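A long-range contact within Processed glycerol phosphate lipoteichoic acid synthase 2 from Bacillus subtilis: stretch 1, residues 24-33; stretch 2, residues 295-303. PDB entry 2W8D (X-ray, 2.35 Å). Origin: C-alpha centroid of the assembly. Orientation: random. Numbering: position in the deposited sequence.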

ATOM      1  N   VAL A  24      11.549 -12.971  16.656  1.00 20.56           N
ATOM      2  CA  VAL A  24      10.330 -13.769  16.603  1.00 19.99           C
ATOM      3  C   VAL A  24       9.846 -13.888  15.158  1.00 19.30           C
ATOM      4  O   VAL A  24       9.223 -14.890  14.788  1.00 20.15           O
ATOM      5  N   TYR A  25      10.159 -12.886  14.340  1.00 17.42           N
ATOM      6  CA  TYR A  25       9.634 -12.816  12.969  1.00 15.69           C
ATOM      7  C   TYR A  25      10.682 -12.820  11.851  1.00 14.56           C
ATOM      8  O   TYR A  25      10.368 -13.182  10.730  1.00 13.95           O
ATOM      9  N   PHE A  26      11.917 -12.435  12.157  1.00 14.02           N
ATOM     10  CA  PHE A  26      12.912 -12.207  11.124  1.00 13.86           C
ATOM     11  C   PHE A  26      13.339 -13.493  10.444  1.00 14.71           C
ATOM     12  O   PHE A  26      13.895 -14.384  11.085  1.00 14.86           O
ATOM     13  N   GLY A  27      13.081 -13.595   9.148  1.00 15.09           N
ATOM     14  CA  GLY A  27      13.540 -14.754   8.385  1.00 15.39           C
ATOM     15  C   GLY A  27      12.556 -15.908   8.426  1.00 15.91           C
ATOM     16  O   GLY A  27      12.762 -16.913   7.762  1.00 15.75           O
ATOM     17  N   LYS A  28      11.463 -15.738   9.167  1.00 16.11           N
ATOM     18  CA  LYS A  28      10.479 -16.804   9.375  1.00 16.56           C
ATOM     19  C   LYS A  28       9.659 -17.137   8.129  1.00 16.20           C
ATOM     20  O   LYS A  28       8.928 -18.128   8.101  1.00 16.42           O
ATOM     21  N   ALA A  29       9.780 -16.311   7.106  1.00 16.00           N
ATOM     22  CA  ALA A  29       9.097 -16.553   5.845  1.00 16.46           C
ATOM     23  C   ALA A  29      10.114 -16.580   4.703  1.00 16.95           C
ATOM     24  O   ALA A  29       9.780 -16.400   3.520  1.00 17.10           O
ATOM     25  N   GLU A  30      11.363 -16.810   5.073  1.00 17.48           N
ATOM     26  CA  GLU A  30      12.415 -16.972   4.105  1.00 18.37           C
ATOM     27  C   GLU A  30      12.088 -18.017   3.048  1.00 18.25           C
ATOM     28  O   GLU A  30      11.684 -19.131   3.370  1.00 17.44           O
ATOM     29  N   GLY A  31      12.284 -17.626   1.785  1.00 18.58           N
ATOM     30  CA  GLY A  31      12.112 -18.507   0.623  1.00 18.18           C
ATOM     31  C   GLY A  31      10.773 -18.368  -0.087  1.00 17.89           C
ATOM     32  O   GLY A  31      10.606 -18.852  -1.223  1.00 17.81           O
ATOM     33  N   LYS A  32       9.819 -17.725   0.586  1.00 16.81           N
ATOM     34  CA  LYS A  32       8.459 -17.621   0.077  1.00 16.78           C
ATOM     35  C   LYS A  32       8.235 -16.600  -1.034  1.00 16.60           C
ATOM     36  O   LYS A  32       8.947 -15.589  -1.155  1.00 16.54           O
ATOM     37  N   ASN A  33       7.238 -16.889  -1.859  1.00 15.39           N
ATOM     38  CA  ASN A  33       6.759 -15.939  -2.806  1.00 14.71           C
ATOM     39  C   ASN A  33       6.145 -14.733  -2.061  1.00 14.95           C
ATOM     40  O   ASN A  33       5.804 -14.822  -0.867  1.00 14.23           O
ATOM     41  N   HIS A 295      -0.592 -12.144   5.298  1.00 15.41           N
ATOM     42  CA  HIS A 295      -0.620 -13.550   5.638  1.00 16.64           C
ATOM     43  C   HIS A 295       0.662 -14.157   5.116  1.00 16.12           C
ATOM     44  O   HIS A 295       0.873 -14.261   3.918  1.00 15.71           O
ATOM     45  N   ALA A 296       1.557 -14.457   6.046  1.00 16.63           N
ATOM     46  CA  ALA A 296       2.828 -15.061   5.772  1.00 16.67           C
ATOM     47  C   ALA A 296       2.636 -16.482   6.223  1.00 17.62           C
ATOM     48  O   ALA A 296       2.357 -16.748   7.407  1.00 18.35           O
ATOM     49  N   ALA A 297       2.747 -17.404   5.276  1.00 18.33           N
ATOM     50  CA  ALA A 297       2.488 -18.820   5.563  1.00 18.88           C
ATOM     51  C   ALA A 297       3.638 -19.403   6.355  1.00 19.03           C
ATOM     52  O   ALA A 297       4.813 -19.144   6.030  1.00 19.54           O
ATOM     53  N   GLY A 298       3.312 -20.214   7.363  1.00 18.49           N
ATOM     54  CA  GLY A 298       4.324 -20.722   8.282  1.00 17.93           C
ATOM     55  C   GLY A 298       4.552 -19.811   9.480  1.00 18.57           C
ATOM     56  O   GLY A 298       5.261 -20.203  10.418  1.00 17.83           O
ATOM     57  N   VAL A 299       3.944 -18.605   9.446  1.00 18.58           N
ATOM     58  CA  VAL A 299       4.071 -17.599  10.509  1.00 18.88           C
ATOM     59  C   VAL A 299       2.713 -17.209  11.115  1.00 19.55           C
ATOM     60  O   VAL A 299       1.789 -16.803  10.405  1.00 20.59           O
ATOM     61  N   LYS A 300       2.608 -17.296  12.433  1.00 19.27           N
ATOM     62  CA  LYS A 300       1.393 -16.916  13.124  1.00 19.53           C
ATOM     63  C   LYS A 300       1.252 -15.382  13.256  1.00 19.48           C
ATOM     64  O   LYS A 300       1.976 -14.751  14.028  1.00 19.83           O
ATOM     65  N   GLY A 301       0.324 -14.797  12.499  1.00 18.92           N
ATOM     66  CA  GLY A 301       0.103 -13.364  12.522  1.00 18.52           C
ATOM     67  C   GLY A 301      -0.586 -12.862  13.784  1.00 18.89           C
ATOM     68  O   GLY A 301      -1.128 -13.630  14.554  1.00 17.68           O
ATOM     69  N   GLU A 302      -0.527 -11.551  13.990  1.00 19.30           N
ATOM     70  CA  GLU A 302      -1.165 -10.907  15.122  1.00 19.83           C
ATOM     71  C   GLU A 302      -1.928  -9.698  14.608  1.00 19.21           C
ATOM     72  O   GLU A 302      -1.547  -9.115  13.586  1.00 18.69           O
ATOM     73  N   LYS A 303      -2.984  -9.324  15.323  1.00 18.16           N
ATOM     74  CA  LYS A 303      -3.705  -8.069  15.085  1.00 18.12           C
ATOM     75  C   LYS A 303      -2.914  -6.958  15.723  1.00 17.27           C
ATOM     76  O   LYS A 303      -3.046  -6.722  16.915  1.00 17.34           O
TER

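This contact joins two pieces of chain separated by at least 265 residues in sequence, and it does so mostly without regular secondary structure. Stretch 1 is a run of successive turns, stretch 2 leaves a strand after Ala296 and turns at once, and together they bury 318 Å². The backbones come near each other at Lys28 and Val299 and at Ala29 and Ala296, with CA atoms 6.6 and 6.4 Å apart, close enough for small side chains to fill the gap.

The apolar part centres on Val299. Its CA-to-CB bond points toward stretch 1, its chi1 is t, and its two methyls find different neighbours. CG1 lies 4.0 Å from Tyr25 CD1, meeting the ring at its edge rather than over its face. CG2 sits 3.6 Å from Lys28 CB, 3.4 Å from Lys28 O and 4.4 Å from Ala29 CB, so one methyl packs against Lys28 and Ala29 together, while the other meets Tyr25. Ala29 also points toward stretch 2, and its CB is 4.4 Å from Ala296 CB; this is a loose methyl-to-methyl contact between two buried residues, the kind that a close backbone approach leaves room for.

Tyr25 reaches its partners by length. Its CA-to-CB bond runs sideways, but with chi1 m and chi2 -67° the ring extends to stretch 2. Lys300 O lies at the ring edge, near its plane, 4.1 Å from Tyr25 CE1, and farther out Tyr25 OH packs 3.7 Å from Glu302 CG. These are van der Waals contacts: the hydroxyl has no hydrogen bond to stretch 2. Glu302, pointing toward stretch 1 with chi1 and chi2 both m, offers Tyr25 its aliphatic portion, while its carboxylate is engaged within its own stretch, where Lys300 NZ forms a salt bridge to Glu302 OE2 at 2.8 Å.

The two lysines of stretch 1 that touch stretch 2 behave differently. Lys28 starts toward Val299, but its end leads away, with chi1 and chi2 m and the outer torsions t; it contributes its base to the packing. Lys32 carries its charge into the contact. Chi1 (-94°) and chi2 (140°) lie between wells, then chi3 and chi4 are t, and NZ donates a very short hydrogen bond of 2.5 Å to Ala297 O. This is the sole hydrogen bond between the stretches, and it ties a side chain to backbone at a turn.

Glycine makes that arrangement possible. In the type II turn from Ala296 to Val299, closed by Val299 N to Ala296 O at 3.2 Å, Gly298 has phi/psi of 89/-9, angles that by themselves call for glycine. A CB there would also fall 2.7 Å from Lys32 NZ, a clash. The rule to read here is economical: a branched residue at the centre, alanines where backbones approach, one long aromatic reaching in from a sideways start, and one lysine capturing a turn carbonyl.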

ATOM      1  CB  VAL A  24       9.214 -13.158  17.468  1.00 20.54           C
ATOM      2  CG1 VAL A  24       7.855 -13.779  17.140  1.00 20.54           C
ATOM      3  CG2 VAL A  24       9.548 -13.333  18.957  1.00 19.96           C
ATOM      4  CB  TYR A  25       8.678 -11.615  12.807  1.00 15.32           C
ATOM      5  CG  TYR A  25       7.508 -11.642  13.766  1.00 15.11           C
ATOM      6  CD1 TYR A  25       6.521 -12.622  13.666  1.00 15.16           C
ATOM      7  CD2 TYR A  25       7.397 -10.696  14.783  1.00 13.95           C
ATOM      8  CE1 TYR A  25       5.454 -12.652  14.548  1.00 17.69           C
ATOM      9  CE2 TYR A  25       6.335 -10.717  15.675  1.00 16.11           C
ATOM     10  CZ  TYR A  25       5.363 -11.696  15.551  1.00 17.71           C
ATOM     11  OH  TYR A  25       4.313 -11.728  16.443  1.00 19.46           O
ATOM     12  CB  PHE A  26      14.129 -11.498  11.707  1.00 13.49           C
ATOM     13  CG  PHE A  26      15.226 -11.289  10.716  1.00 13.36           C
ATOM     14  CD1 PHE A  26      15.088 -10.337   9.696  1.00 13.52           C
ATOM     15  CD2 PHE A  26      16.387 -12.041  10.783  1.00 11.87           C
ATOM     16  CE1 PHE A  26      16.102 -10.134   8.751  1.00 13.82           C
ATOM     17  CE2 PHE A  26      17.417 -11.860   9.845  1.00 13.53           C
ATOM     18  CZ  PHE A  26      17.277 -10.913   8.823  1.00 13.20           C
ATOM     19  CB  LYS A  28       9.545 -16.467  10.561  1.00 16.57           C
ATOM     20  CG  LYS A  28      10.226 -16.434  11.927  1.00 17.15           C
ATOM     21  CD  LYS A  28      10.831 -17.791  12.292  1.00 20.86           C
ATOM     22  CE  LYS A  28      11.236 -17.855  13.773  1.00 22.29           C
ATOM     23  NZ  LYS A  28      11.923 -19.134  14.125  1.00 21.64           N
ATOM     24  CB  ALA A  29       8.037 -15.496   5.604  1.00 16.21           C
ATOM     25  CB  GLU A  30      13.683 -17.374   4.817  1.00 19.12           C
ATOM     26  CG  GLU A  30      14.917 -17.248   3.955  1.00 22.46           C
ATOM     27  CD  GLU A  30      16.144 -17.646   4.701  1.00 26.57           C
ATOM     28  OE1 GLU A  30      16.027 -18.006   5.901  1.00 28.81           O
ATOM     29  OE2 GLU A  30      17.229 -17.597   4.092  1.00 30.22           O
ATOM     30  CB  LYS A  32       7.454 -17.415   1.226  1.00 17.91           C
ATOM     31  CG  LYS A  32       6.881 -18.798   1.689  1.00 18.77           C
ATOM     32  CD  LYS A  32       6.717 -18.914   3.151  1.00 19.15           C
ATOM     33  CE  LYS A  32       6.873 -20.371   3.569  1.00 21.17           C
ATOM     34  NZ  LYS A  32       6.653 -20.446   5.039  1.00 24.86           N
ATOM     35  CB  ASN A  33       5.705 -16.597  -3.673  1.00 14.69           C
ATOM     36  CG  ASN A  33       6.219 -17.825  -4.371  1.00 15.75           C
ATOM     37  OD1 ASN A  33       7.176 -17.755  -5.126  1.00 20.53           O
ATOM     38  ND2 ASN A  33       5.582 -18.963  -4.129  1.00 13.95           N
ATOM     39  CB  HIS A 295      -1.851 -14.259   5.081  1.00 17.74           C
ATOM     40  CG  HIS A 295      -1.959 -15.688   5.526  1.00 19.31           C
ATOM     41  ND1 HIS A 295      -1.345 -16.722   4.859  1.00 20.80           N
ATOM     42  CD2 HIS A 295      -2.569 -16.247   6.602  1.00 21.17           C
ATOM     43  CE1 HIS A 295      -1.569 -17.861   5.496  1.00 20.97           C
ATOM     44  NE2 HIS A 295      -2.312 -17.597   6.558  1.00 23.43           N
ATOM     45  CB  ALA A 296       3.897 -14.392   6.568  1.00 16.23           C
ATOM     46  CB  ALA A 297       2.302 -19.583   4.272  1.00 18.86           C
ATOM     47  CB  VAL A 299       4.789 -16.302  10.016  1.00 18.76           C
ATOM     48  CG1 VAL A 299       5.031 -15.353  11.162  1.00 17.60           C
ATOM     49  CG2 VAL A 299       6.121 -16.628   9.350  1.00 19.44           C
ATOM     50  CB  LYS A 300       1.349 -17.591  14.498  1.00 19.31           C
ATOM     51  CG  LYS A 300      -0.005 -17.471  15.176  1.00 20.60           C
ATOM     52  CD  LYS A 300      -0.006 -18.103  16.560  1.00 20.79           C
ATOM     53  CE  LYS A 300      -1.230 -17.668  17.367  1.00 22.08           C
ATOM     54  NZ  LYS A 300      -1.353 -16.170  17.396  1.00 22.42           N
ATOM     55  CB  GLU A 302      -0.104 -10.432  16.117  1.00 20.61           C
ATOM     56  CG  GLU A 302       0.665 -11.527  16.822  1.00 23.58           C
ATOM     57  CD  GLU A 302      -0.211 -12.291  17.813  1.00 28.11           C
ATOM     58  OE1 GLU A 302      -0.734 -11.671  18.772  1.00 29.05           O
ATOM     59  OE2 GLU A 302      -0.373 -13.517  17.624  1.00 30.56           O
ATOM     60  CB  LYS A 303      -5.113  -8.139  15.705  1.00 17.94           C
ATOM     61  CG  LYS A 303      -5.773  -9.532  15.534  1.00 20.55           C
ATOM     62  CD  LYS A 303      -5.985  -9.872  14.042  1.00 20.42           C
ATOM     63  CE  LYS A 303      -5.788 -11.306  13.771  1.00 19.75           C
ATOM     64  NZ  LYS A 303      -6.302 -11.671  12.432  1.00 19.35           N
TER